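Local coordinates for periplasmic binding protein (Veillonella parvula, PDB 4MO9) that probably binds a ligand such as a ferric siderophore in the periplasm and passes it to an ABC importer, at residues E152-E155 / S156-S160; V185-V188 / L189-S193; E328-A331 / K332-P336; E337-K340 / D341-P344; A346-K349 / E350-K354. All coordinates share one frame; numbering follows the deposited sequence.

In the fold
The five contacts follow one another along the chain. Interaction 1 opens helix 154-168 and touches interaction 2, on the next helix 171-194, where Leu154 packs on Thr186. Helix 171-194 leads from the lobe built on the parallel sheet to the one built on the mixed sheet, consistent with the rigid linking helix of TroA-like binding proteins. Interaction 3, at the end of helix 324-334, lies with its centre about 11 Å from that of interaction 2, packing on it through Val188. Interaction 4 is the loop that follows, tied by Arg191 and Lys332 to interactions 2 and 3. Interaction 5 continues on helix 344-355, joined to interaction 3 through Thr347 and Glu328.

Interaction 1 of 5, residues E152-E155 / S156-S160; sequences EKLE and SHQKS
The extended Gln158 side chain passes slantwise across Leu154, one helical turn earlier, and each of its heavy atoms meets the preceding segment. Gln158 CB lies 3.5 Å from Leu154 O, and Gln158 CG comes to 3.2 Å from the same oxygen, because chi1 of -66° sets CG beside the backbone N, facing back down the helix. Gln158 CD then rests 3.8 Å from Leu154 CG. At the end, Gln158 OE1 sits 4.0 Å from Glu155 CA, while Gln158 NE2 lies 3.8 Å from Leu154 CD1 and gives a hydrogen bond to Thr182 OG1 on helix 171-194. With an alanine here, Thr182 OG1 would probably lose this amide donor and the flank of Leu154 its cover.

Nearer the start of the helix, Glu152 and His157 run alongside each other, carboxylate and ring planes only 10° apart. The bond from His157 NE2 to Glu152 OE1 is weak, at 3.5 Å and bent; the firmer hold on this carboxylate is between OE2 and the backbone N of Arg319. Ser160 OG gives a 2.6 Å bond to Ser156 O, and Ser160 N reaches that oxygen from the opposite face of its plane. With Lys153 at the N-cap and its carbonyl accepting from His157 N, this is the N-terminal end of an alpha helix, leaning through Leu154 and Gln158 on helix 171-194, which probably links the two lobes as in TroA-like proteins.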
# COMPACT_ATOMS: atom_id res chain seq x y z
N GLU A 152 -9.75 1.79 1.12
CA GLU A 152 -9.69 0.73 2.12
C GLU A 152 -11.10 0.26 2.52
O GLU A 152 -11.40 0.09 3.71
CB GLU A 152 -8.90 1.19 3.36
CG GLU A 152 -7.50 1.76 3.05
CD GLU A 152 -6.48 0.69 2.67
OE1 GLU A 152 -6.88 -0.44 2.27
OE2 GLU A 152 -5.25 0.97 2.76
N LYS A 153 -11.95 0.05 1.52
CA LYS A 153 -13.24 -0.57 1.77
C LYS A 153 -13.26 -1.90 1.04
O LYS A 153 -12.77 -2.00 -0.10
CB LYS A 153 -14.39 0.28 1.23
CG LYS A 153 -14.47 1.70 1.75
CD LYS A 153 -15.60 2.42 1.02
CE LYS A 153 -15.66 3.91 1.32
NZ LYS A 153 -16.74 4.54 0.50
N LEU A 154 -13.81 -2.92 1.69
CA LEU A 154 -13.86 -4.26 1.10
C LEU A 154 -14.44 -4.26 -0.33
O LEU A 154 -13.83 -4.81 -1.25
CB LEU A 154 -14.65 -5.20 2.00
CG LEU A 154 -14.76 -6.65 1.53
CD1 LEU A 154 -13.38 -7.28 1.40
CD2 LEU A 154 -15.64 -7.45 2.48
N GLU A 155 -15.60 -3.65 -0.51
CA GLU A 155 -16.24 -3.64 -1.83
C GLU A 155 -15.36 -2.98 -2.91
O GLU A 155 -15.34 -3.44 -4.07
CB GLU A 155 -17.60 -2.96 -1.78
CG GLU A 155 -18.31 -3.01 -3.14
CD GLU A 155 -19.42 -1.98 -3.30
OE1 GLU A 155 -19.61 -1.16 -2.38
OE2 GLU A 155 -20.10 -2.00 -4.35
N SER A 156 -14.66 -1.91 -2.56
CA SER A 156 -13.78 -1.23 -3.52
C SER A 156 -12.60 -2.10 -3.91
O SER A 156 -12.20 -2.13 -5.08
CB SER A 156 -13.29 0.10 -2.96
OG SER A 156 -14.36 1.02 -2.85
N HIS A 157 -12.01 -2.80 -2.94
CA HIS A 157 -10.93 -3.72 -3.25
C HIS A 157 -11.44 -4.85 -4.13
O HIS A 157 -10.81 -5.19 -5.13
CB HIS A 157 -10.32 -4.31 -1.98
CG HIS A 157 -9.14 -3.55 -1.47
ND1 HIS A 157 -7.86 -4.08 -1.46
CD2 HIS A 157 -9.04 -2.31 -0.95
CE1 HIS A 157 -7.03 -3.18 -0.95
NE2 HIS A 157 -7.71 -2.10 -0.64
N GLN A 158 -12.57 -5.45 -3.76
CA GLN A 158 -13.14 -6.54 -4.55
C GLN A 158 -13.44 -6.09 -5.98
O GLN A 158 -13.16 -6.82 -6.96
CB GLN A 158 -14.43 -7.06 -3.89
CG GLN A 158 -14.21 -7.74 -2.53
CD GLN A 158 -15.53 -8.19 -1.90
OE1 GLN A 158 -16.59 -7.59 -2.15
NE2 GLN A 158 -15.47 -9.26 -1.11
N LYS A 159 -14.05 -4.92 -6.12
CA LYS A 159 -14.48 -4.47 -7.44
C LYS A 159 -13.23 -4.12 -8.26
O LYS A 159 -13.19 -4.37 -9.45
CB LYS A 159 -15.44 -3.28 -7.32
CG LYS A 159 -16.34 -3.06 -8.51
CD LYS A 159 -17.53 -4.04 -8.52
CE LYS A 159 -18.44 -3.77 -9.74
NZ LYS A 159 -19.64 -4.67 -9.85
N SER A 160 -12.21 -3.58 -7.60
CA SER A 160 -10.97 -3.23 -8.29
C SER A 160 -10.27 -4.47 -8.82
O SER A 160 -9.88 -4.51 -10.00
CB SER A 160 -10.05 -2.45 -7.36
OG SER A 160 -10.70 -1.24 -6.95

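Interaction 2 of 5, residues V185-V188 / L189-S193; sequences VTRV and LDRVS
Apolar contacts link Val185 to Leu189 and Val188 to Val192, each pair one turn apart. Val185 CG1 and Leu189 CD1 meet at 3.6 Å as the two side chains run alongside each other; the CG1 of Val188 and the CG2 of Val192 stand farther apart, at 4.2 Å. On this flank Val185 and Val188 also pack on helix 324-334, against residues that include Phe327 and Ala331.

Backbone bonds hold the spacing: Leu189 N reaches Val185 O at 2.9 Å, and three further bonds of the same i to i+4 kind follow. They belong to the last turns of helix 171-194, which probably serves as the stiff connection between lobes seen in the TroA-like fold.

Among the charged side chains, Arg187 and Arg191 leave the same flank with CG anti to the backbone N (chi1 179° and -160°) and run side by side, each bent at chi3, their guanidinium planes 67° apart. The aliphatic part of Arg187 covers a face of the Arg191 group, its CG lying 3.7 Å from Arg191 NH2. That guanidinium is held by Asp341, which forms a salt bridge with NH1. Asp190 pairs with Lys194 instead, while the backbone Asp190 O accepts a 2.7 Å bond from Ser193 OG.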
# COMPACT_ATOMS: atom_id res chain seq x y z
N VAL A 185 -9.64 -9.97 5.55
CA VAL A 185 -10.12 -8.68 6.03
C VAL A 185 -11.45 -8.83 6.78
O VAL A 185 -11.65 -8.17 7.81
CB VAL A 185 -10.18 -7.65 4.90
CG1 VAL A 185 -10.91 -6.38 5.36
CG2 VAL A 185 -8.77 -7.31 4.46
N THR A 186 -12.33 -9.71 6.32
CA THR A 186 -13.60 -9.92 7.02
C THR A 186 -13.42 -10.56 8.39
O THR A 186 -14.15 -10.21 9.32
CB THR A 186 -14.65 -10.72 6.20
OG1 THR A 186 -14.15 -12.04 5.92
CG2 THR A 186 -14.98 -9.99 4.90
N ARG A 187 -12.47 -11.49 8.53
CA ARG A 187 -12.18 -12.08 9.83
C ARG A 187 -11.79 -10.96 10.80
O ARG A 187 -12.30 -10.90 11.93
CB ARG A 187 -11.04 -13.11 9.75
CG ARG A 187 -10.66 -13.75 11.09
CD ARG A 187 -9.46 -14.71 10.98
NE ARG A 187 -9.79 -15.93 10.23
CZ ARG A 187 -9.44 -16.16 8.96
NH1 ARG A 187 -8.74 -15.25 8.28
NH2 ARG A 187 -9.80 -17.30 8.38
N VAL A 188 -10.89 -10.08 10.36
CA VAL A 188 -10.46 -8.94 11.17
C VAL A 188 -11.61 -8.00 11.52
O VAL A 188 -11.86 -7.72 12.71
CB VAL A 188 -9.34 -8.13 10.47
CG1 VAL A 188 -9.08 -6.81 11.22
CG2 VAL A 188 -8.05 -8.96 10.38
N LEU A 189 -12.33 -7.52 10.51
CA LEU A 189 -13.36 -6.52 10.73
C LEU A 189 -14.52 -7.07 11.56
O LEU A 189 -15.03 -6.38 12.45
CB LEU A 189 -13.86 -5.93 9.40
CG LEU A 189 -12.83 -5.13 8.60
CD1 LEU A 189 -13.41 -4.66 7.28
CD2 LEU A 189 -12.34 -3.93 9.40
N ASP A 190 -14.93 -8.31 11.30
CA ASP A 190 -15.98 -8.94 12.11
C ASP A 190 -15.56 -9.07 13.56
O ASP A 190 -16.32 -8.73 14.47
CB ASP A 190 -16.31 -10.34 11.60
CG ASP A 190 -17.49 -10.94 12.33
OD1 ASP A 190 -18.54 -10.26 12.43
OD2 ASP A 190 -17.37 -12.09 12.83
N ARG A 191 -14.36 -9.60 13.78
CA ARG A 191 -13.92 -9.87 15.14
C ARG A 191 -13.76 -8.56 15.91
O ARG A 191 -14.20 -8.46 17.06
CB ARG A 191 -12.65 -10.73 15.16
CG ARG A 191 -12.41 -11.44 16.49
CD ARG A 191 -11.21 -12.39 16.43
NE ARG A 191 -11.47 -13.55 15.58
CZ ARG A 191 -10.53 -14.38 15.13
NH1 ARG A 191 -9.25 -14.19 15.44
NH2 ARG A 191 -10.86 -15.41 14.36
N VAL A 192 -13.16 -7.55 15.28
CA VAL A 192 -13.00 -6.23 15.89
C VAL A 192 -14.34 -5.65 16.35
O VAL A 192 -14.45 -5.09 17.46
CB VAL A 192 -12.30 -5.23 14.93
CG1 VAL A 192 -12.57 -3.79 15.35
CG2 VAL A 192 -10.81 -5.50 14.87
N SER A 193 -15.37 -5.82 15.52
CA SER A 193 -16.69 -5.28 15.84
C SER A 193 -17.30 -5.93 17.07
O SER A 193 -18.20 -5.36 17.70
CB SER A 193 -17.65 -5.44 14.64
OG SER A 193 -18.18 -6.76 14.56

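Interaction 3 of 5, residues E328-A331 / K332-P336; sequences EYLA and KTFYP
The backbone from Glu328 to Tyr335 closes helix 324-334 with four successive i to i+4 hydrogen bonds, the last from Tyr335 N to Ala331 O at 2.8 Å, after which Tyr335 leaves helical geometry. It is the C-terminal turn of an alpha helix laid against the mixed sheet of its lobe, and most of its side chains are buried.

Tyr329 O is gripped twice by Thr333. The backbone N of Thr333 approaches at 3.0 Å from one face of the carbonyl plane, and its OG1 donates from the other at 2.6 Å, which satisfies a buried hydroxyl within the helix. The torsion of Thr333 (chi1 -66°) places OG1 beside its own N, facing back along the helix. Thr333 OG1 also stands over the centre of the Tyr329 ring, 3.7 Å above its plane; that ring stacks in addition with Phe365 of the terminal strand.

Leu330 and Phe334 run alongside each other. Leu330 CB lies 3.8 Å from Phe334 CE2, and the methyl CD2 touches CZ of the same ring. Beyond them Phe334 meets Ile259, and Leu330 meets Met261, on the neighbouring strand 259-263. An alanine in place of Phe334 is likely to open a gap against the strand and deprive Leu330 CB and CD2 of the ring they pack on.

The Phe334 ring also lies across a backbone oxygen: Leu330 O, which accepts the Phe334 N-H at 3.0 Å, sits 2.9 Å above the ring plane, displaced toward the CG-CD2 side.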
# COMPACT_ATOMS: atom_id res chain seq x y z
N GLU A 328 -4.54 -7.30 9.30
CA GLU A 328 -4.21 -8.33 10.28
C GLU A 328 -3.16 -7.86 11.29
O GLU A 328 -3.28 -8.09 12.49
CB GLU A 328 -3.72 -9.59 9.58
CG GLU A 328 -4.80 -10.33 8.78
CD GLU A 328 -4.28 -11.64 8.22
OE1 GLU A 328 -3.06 -11.72 7.92
OE2 GLU A 328 -5.07 -12.61 8.11
N TYR A 329 -2.12 -7.19 10.79
CA TYR A 329 -1.04 -6.71 11.68
C TYR A 329 -1.55 -5.71 12.70
O TYR A 329 -1.17 -5.75 13.87
CB TYR A 329 0.08 -6.07 10.86
CG TYR A 329 1.28 -5.70 11.71
CD1 TYR A 329 1.59 -4.37 11.97
CD2 TYR A 329 2.09 -6.68 12.25
CE1 TYR A 329 2.70 -4.03 12.75
CE2 TYR A 329 3.19 -6.36 13.04
CZ TYR A 329 3.49 -5.04 13.28
OH TYR A 329 4.60 -4.73 14.06
N LEU A 330 -2.41 -4.79 12.26
CA LEU A 330 -2.91 -3.77 13.18
C LEU A 330 -3.81 -4.41 14.24
O LEU A 330 -3.66 -4.13 15.43
CB LEU A 330 -3.67 -2.68 12.43
CG LEU A 330 -2.83 -1.74 11.56
CD1 LEU A 330 -3.74 -0.92 10.66
CD2 LEU A 330 -1.96 -0.83 12.44
N ALA A 331 -4.73 -5.27 13.82
CA ALA A 331 -5.66 -5.91 14.76
C ALA A 331 -4.96 -6.83 15.75
O ALA A 331 -5.28 -6.85 16.95
CB ALA A 331 -6.74 -6.67 14.00
N LYS A 332 -4.00 -7.60 15.24
CA LYS A 332 -3.20 -8.48 16.10
C LYS A 332 -2.31 -7.70 17.06
O LYS A 332 -2.05 -8.15 18.19
CB LYS A 332 -2.38 -9.45 15.23
CG LYS A 332 -1.51 -10.45 15.98
CD LYS A 332 -0.77 -11.35 14.98
CE LYS A 332 -0.01 -12.49 15.64
NZ LYS A 332 -0.89 -13.61 16.09
N THR A 333 -1.84 -6.52 16.64
CA THR A 333 -0.99 -5.69 17.50
C THR A 333 -1.82 -5.09 18.63
O THR A 333 -1.41 -5.09 19.80
CB THR A 333 -0.33 -4.55 16.69
OG1 THR A 333 0.59 -5.12 15.74
CG2 THR A 333 0.43 -3.57 17.60
N PHE A 334 -2.99 -4.58 18.27
CA PHE A 334 -3.90 -3.98 19.24
C PHE A 334 -4.55 -5.01 20.16
O PHE A 334 -4.78 -4.73 21.33
CB PHE A 334 -4.98 -3.15 18.54
CG PHE A 334 -4.43 -2.09 17.62
CD1 PHE A 334 -3.23 -1.46 17.92
CD2 PHE A 334 -5.10 -1.73 16.45
CE1 PHE A 334 -2.71 -0.49 17.07
CE2 PHE A 334 -4.58 -0.77 15.60
CZ PHE A 334 -3.37 -0.14 15.92
N TYR A 335 -4.87 -6.19 19.62
CA TYR A 335 -5.57 -7.23 20.39
C TYR A 335 -4.93 -8.62 20.24
O TYR A 335 -5.52 -9.51 19.61
CB TYR A 335 -7.04 -7.28 19.96
CG TYR A 335 -7.79 -5.97 20.13
CD1 TYR A 335 -7.98 -5.12 19.05
CD2 TYR A 335 -8.30 -5.59 21.37
CE1 TYR A 335 -8.66 -3.92 19.20
CE2 TYR A 335 -8.99 -4.39 21.52
CZ TYR A 335 -9.16 -3.56 20.43
OH TYR A 335 -9.85 -2.36 20.56
N PRO A 336 -3.73 -8.81 20.82
CA PRO A 336 -2.89 -10.00 20.62
C PRO A 336 -3.58 -11.33 20.93
O PRO A 336 -3.46 -12.28 20.14
CB PRO A 336 -1.73 -9.77 21.60
CG PRO A 336 -1.63 -8.29 21.72
CD PRO A 336 -3.05 -7.78 21.63

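Interaction 4 of 5, residues E337-K340 / D341-P344; sequences EEFK and DVDP
Phe339 O is gripped from two directions, by Val342 N within the loop and by Lys332 NZ from the helix before it. The Val342 N-H reaches it at 3.2 Å with an angle of 154°, but the donor stands 65° out of the carbonyl plane, well off the lone pairs. Lys332 NZ also bonds Val342 O, and one ammonium group thus ties both ends of the turn to helix 324-334.

The side chains of Phe339 and Val342 emerge together and point the same way. Val342 CG2 meets the edge of the Phe339 ring, 4.0 Å from CD1, and the pair packs toward helices 171-194 and 324-334.

Asp341 turns its carboxylate back over the chain: CG lies between the backbone N and the carbonyl carbon (chi1 60°), which brings Asp341 OD1 within 3.8 Å of Phe339 C. Glu338 O accepts a hydrogen bond from NH1 of Arg191, the same arginine that pairs with this carboxylate, so that it joins the two segments. A little further on, Asp343 OD1 accepts the backbone N-H of Ala346 as N-cap of the following helix. Here a type I beta turn from Phe339 to Val342, followed directly by an Asp N-cap, completes the loop between helices 324-334 and 344-355.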
# COMPACT_ATOMS: atom_id res chain seq x y z
N GLU A 337 -4.28 -11.40 22.05
CA GLU A 337 -4.92 -12.64 22.48
C GLU A 337 -6.15 -12.98 21.64
O GLU A 337 -6.54 -14.15 21.56
CB GLU A 337 -5.29 -12.57 23.97
CG GLU A 337 -4.09 -12.34 24.88
CD GLU A 337 -3.20 -13.57 25.01
OE1 GLU A 337 -2.01 -13.40 25.39
OE2 GLU A 337 -3.68 -14.69 24.75
N GLU A 338 -6.76 -11.97 21.02
CA GLU A 338 -7.94 -12.21 20.19
C GLU A 338 -7.57 -12.64 18.79
O GLU A 338 -8.45 -13.05 18.01
CB GLU A 338 -8.83 -10.95 20.11
CG GLU A 338 -9.60 -10.63 21.38
CD GLU A 338 -8.71 -10.02 22.45
OE1 GLU A 338 -7.55 -9.65 22.14
OE2 GLU A 338 -9.18 -9.90 23.60
N PHE A 339 -6.28 -12.56 18.46
CA PHE A 339 -5.81 -12.84 17.10
C PHE A 339 -4.61 -13.79 17.03
O PHE A 339 -3.74 -13.62 16.17
CB PHE A 339 -5.52 -11.53 16.36
CG PHE A 339 -6.76 -10.76 15.97
CD1 PHE A 339 -7.38 -11.00 14.76
CD2 PHE A 339 -7.30 -9.81 16.82
CE1 PHE A 339 -8.53 -10.30 14.39
CE2 PHE A 339 -8.45 -9.10 16.47
CZ PHE A 339 -9.07 -9.34 15.25
N LYS A 340 -4.60 -14.80 17.90
CA LYS A 340 -3.53 -15.81 17.91
C LYS A 340 -3.57 -16.67 16.66
O LYS A 340 -2.57 -17.27 16.28
CB LYS A 340 -3.63 -16.71 19.15
CG LYS A 340 -3.61 -15.95 20.47
CD LYS A 340 -3.37 -16.88 21.67
CE LYS A 340 -1.91 -17.33 21.74
NZ LYS A 340 -1.55 -17.89 23.09
N ASP A 341 -4.74 -16.74 16.03
CA ASP A 341 -4.93 -17.57 14.85
C ASP A 341 -4.59 -16.81 13.56
O ASP A 341 -4.81 -17.31 12.45
CB ASP A 341 -6.37 -18.09 14.79
CG ASP A 341 -7.41 -16.98 14.73
OD1 ASP A 341 -7.06 -15.82 15.03
OD2 ASP A 341 -8.58 -17.26 14.38
N VAL A 342 -4.06 -15.60 13.72
CA VAL A 342 -3.70 -14.78 12.56
C VAL A 342 -2.19 -14.52 12.51
O VAL A 342 -1.59 -14.21 13.53
CB VAL A 342 -4.50 -13.45 12.57
CG1 VAL A 342 -3.84 -12.42 11.69
CG2 VAL A 342 -5.94 -13.70 12.12
N ASP A 343 -1.59 -14.65 11.33
CA ASP A 343 -0.15 -14.42 11.16
C ASP A 343 0.09 -13.49 9.97
O ASP A 343 0.16 -13.94 8.82
CB ASP A 343 0.58 -15.75 10.95
CG ASP A 343 2.10 -15.59 10.97
OD1 ASP A 343 2.62 -14.50 10.63
OD2 ASP A 343 2.78 -16.58 11.31
N PRO A 344 0.24 -12.18 10.24
CA PRO A 344 0.29 -11.17 9.19
C PRO A 344 1.51 -11.34 8.28
O PRO A 344 1.40 -11.12 7.07
CB PRO A 344 0.36 -9.84 9.97
CG PRO A 344 -0.14 -10.18 11.36
CD PRO A 344 0.29 -11.60 11.60

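Interaction 5 of 5, residues A346-K349 / E350-K354; sequences ATLK and EFYDK
Lys349 starts with CG anti to its backbone N (chi1 176°), runs extended to CE and bends at its last torsion (chi4 55°), while Asp353 sends its carboxylate back along the helix with chi1 -74°. The two side chains therefore cross at a slant, the carboxylate lying along the lysine stem. Lys349 NZ forms a salt bridge with Asp353 OD2 at 3.5 Å, long enough that the hydrogen bond within it is weak. The aliphatic stem takes part too, for Lys349 CG lies 3.5 Å from the same OD2. Both residues are exposed, so solvent probably screens much of the attraction.

Leu348 and Tyr352 meet on another side of the helix. They lie side by side, Leu348 CD1 coming 4.1 Å from Tyr352 CE1. The backbone oxygen of Leu348 sits in the plane of the Tyr352 ring, at its edge, 3.4 Å from Tyr352 CD1; it also accepts Tyr352 N at 3.1 Å.

These are i to i+4 pairs of an amphipathic alpha helix, helix 344-355, with its charged flank turned outward. Its buried flank carries Phe351, which packs on helices 171-194 and 52-59 and meets Phe355 edge to face.

A water bridges Thr347 and Glu350, three residues apart on the same helix, donating to Thr347 OG1 at 2.9 Å and to Glu350 OE1 at 3.1 Å. The hydroxyl has its strongest protein partner in Glu328 of helix 324-334. Glu350 OE1 also forms a long, weak ion pair with Arg184, and Glu350 N is bonded to Ala346 O at 2.8 Å.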
# COMPACT_ATOMS: atom_id res chain seq x y z
N ALA A 346 2.94 -14.24 7.56
CA ALA A 346 2.62 -15.40 6.74
C ALA A 346 1.62 -15.03 5.64
O ALA A 346 1.69 -15.56 4.52
CB ALA A 346 2.07 -16.52 7.61
N THR A 347 0.69 -14.12 5.94
CA THR A 347 -0.26 -13.64 4.92
C THR A 347 0.44 -12.95 3.76
O THR A 347 0.14 -13.22 2.59
CB THR A 347 -1.28 -12.67 5.54
OG1 THR A 347 -2.14 -13.40 6.42
CG2 THR A 347 -2.10 -12.00 4.44
N LEU A 348 1.38 -12.05 4.06
CA LEU A 348 2.12 -11.36 3.01
C LEU A 348 2.95 -12.36 2.20
O LEU A 348 2.88 -12.37 0.96
CB LEU A 348 3.02 -10.25 3.58
CG LEU A 348 3.74 -9.35 2.57
CD1 LEU A 348 2.74 -8.62 1.66
CD2 LEU A 348 4.66 -8.36 3.26
N LYS A 349 3.71 -13.20 2.89
CA LYS A 349 4.51 -14.25 2.24
C LYS A 349 3.64 -15.15 1.35
O LYS A 349 4.01 -15.48 0.21
CB LYS A 349 5.25 -15.09 3.29
CG LYS A 349 6.02 -16.26 2.69
CD LYS A 349 6.75 -17.09 3.73
CE LYS A 349 7.33 -18.33 3.08
NZ LYS A 349 8.21 -17.97 1.93
N GLU A 350 2.47 -15.52 1.86
CA GLU A 350 1.58 -16.40 1.11
C GLU A 350 1.03 -15.70 -0.14
O GLU A 350 0.88 -16.33 -1.19
CB GLU A 350 0.45 -16.90 2.00
CG GLU A 350 -0.40 -18.00 1.38
CD GLU A 350 -1.40 -18.57 2.36
OE1 GLU A 350 -1.28 -18.29 3.58
OE2 GLU A 350 -2.32 -19.29 1.91
N PHE A 351 0.76 -14.39 -0.04
CA PHE A 351 0.31 -13.65 -1.21
C PHE A 351 1.40 -13.72 -2.28
O PHE A 351 1.11 -13.97 -3.45
CB PHE A 351 -0.04 -12.19 -0.88
CG PHE A 351 -0.60 -11.44 -2.05
CD1 PHE A 351 -1.97 -11.32 -2.22
CD2 PHE A 351 0.24 -10.87 -3.00
CE1 PHE A 351 -2.50 -10.64 -3.33
CE2 PHE A 351 -0.28 -10.20 -4.11
CZ PHE A 351 -1.64 -10.08 -4.28
N TYR A 352 2.65 -13.49 -1.88
CA TYR A 352 3.75 -13.64 -2.84
C TYR A 352 3.85 -15.06 -3.38
O TYR A 352 3.89 -15.26 -4.61
CB TYR A 352 5.09 -13.26 -2.20
CG TYR A 352 5.44 -11.79 -2.27
CD1 TYR A 352 4.81 -10.86 -1.44
CD2 TYR A 352 6.40 -11.33 -3.16
CE1 TYR A 352 5.13 -9.51 -1.51
CE2 TYR A 352 6.72 -9.98 -3.25
CZ TYR A 352 6.09 -9.07 -2.41
OH TYR A 352 6.40 -7.72 -2.49
N ASP A 353 3.92 -16.05 -2.49
CA ASP A 353 4.06 -17.45 -2.89
C ASP A 353 2.97 -17.89 -3.87
O ASP A 353 3.24 -18.54 -4.88
CB ASP A 353 4.03 -18.38 -1.66
CG ASP A 353 5.31 -18.33 -0.83
OD1 ASP A 353 6.35 -17.84 -1.32
OD2 ASP A 353 5.26 -18.79 0.33
N LYS A 354 1.73 -17.51 -3.57
CA LYS A 354 0.58 -17.93 -4.37
C LYS A 354 0.42 -17.21 -5.71
O LYS A 354 0.07 -17.86 -6.71
CB LYS A 354 -0.73 -17.77 -3.57
CG LYS A 354 -1.04 -18.93 -2.63
CD LYS A 354 -2.29 -18.65 -1.78
CE LYS A 354 -3.55 -18.51 -2.64
NZ LYS A 354 -3.98 -19.80 -3.24
O HOH W 1 -2.09 -16.22 5.74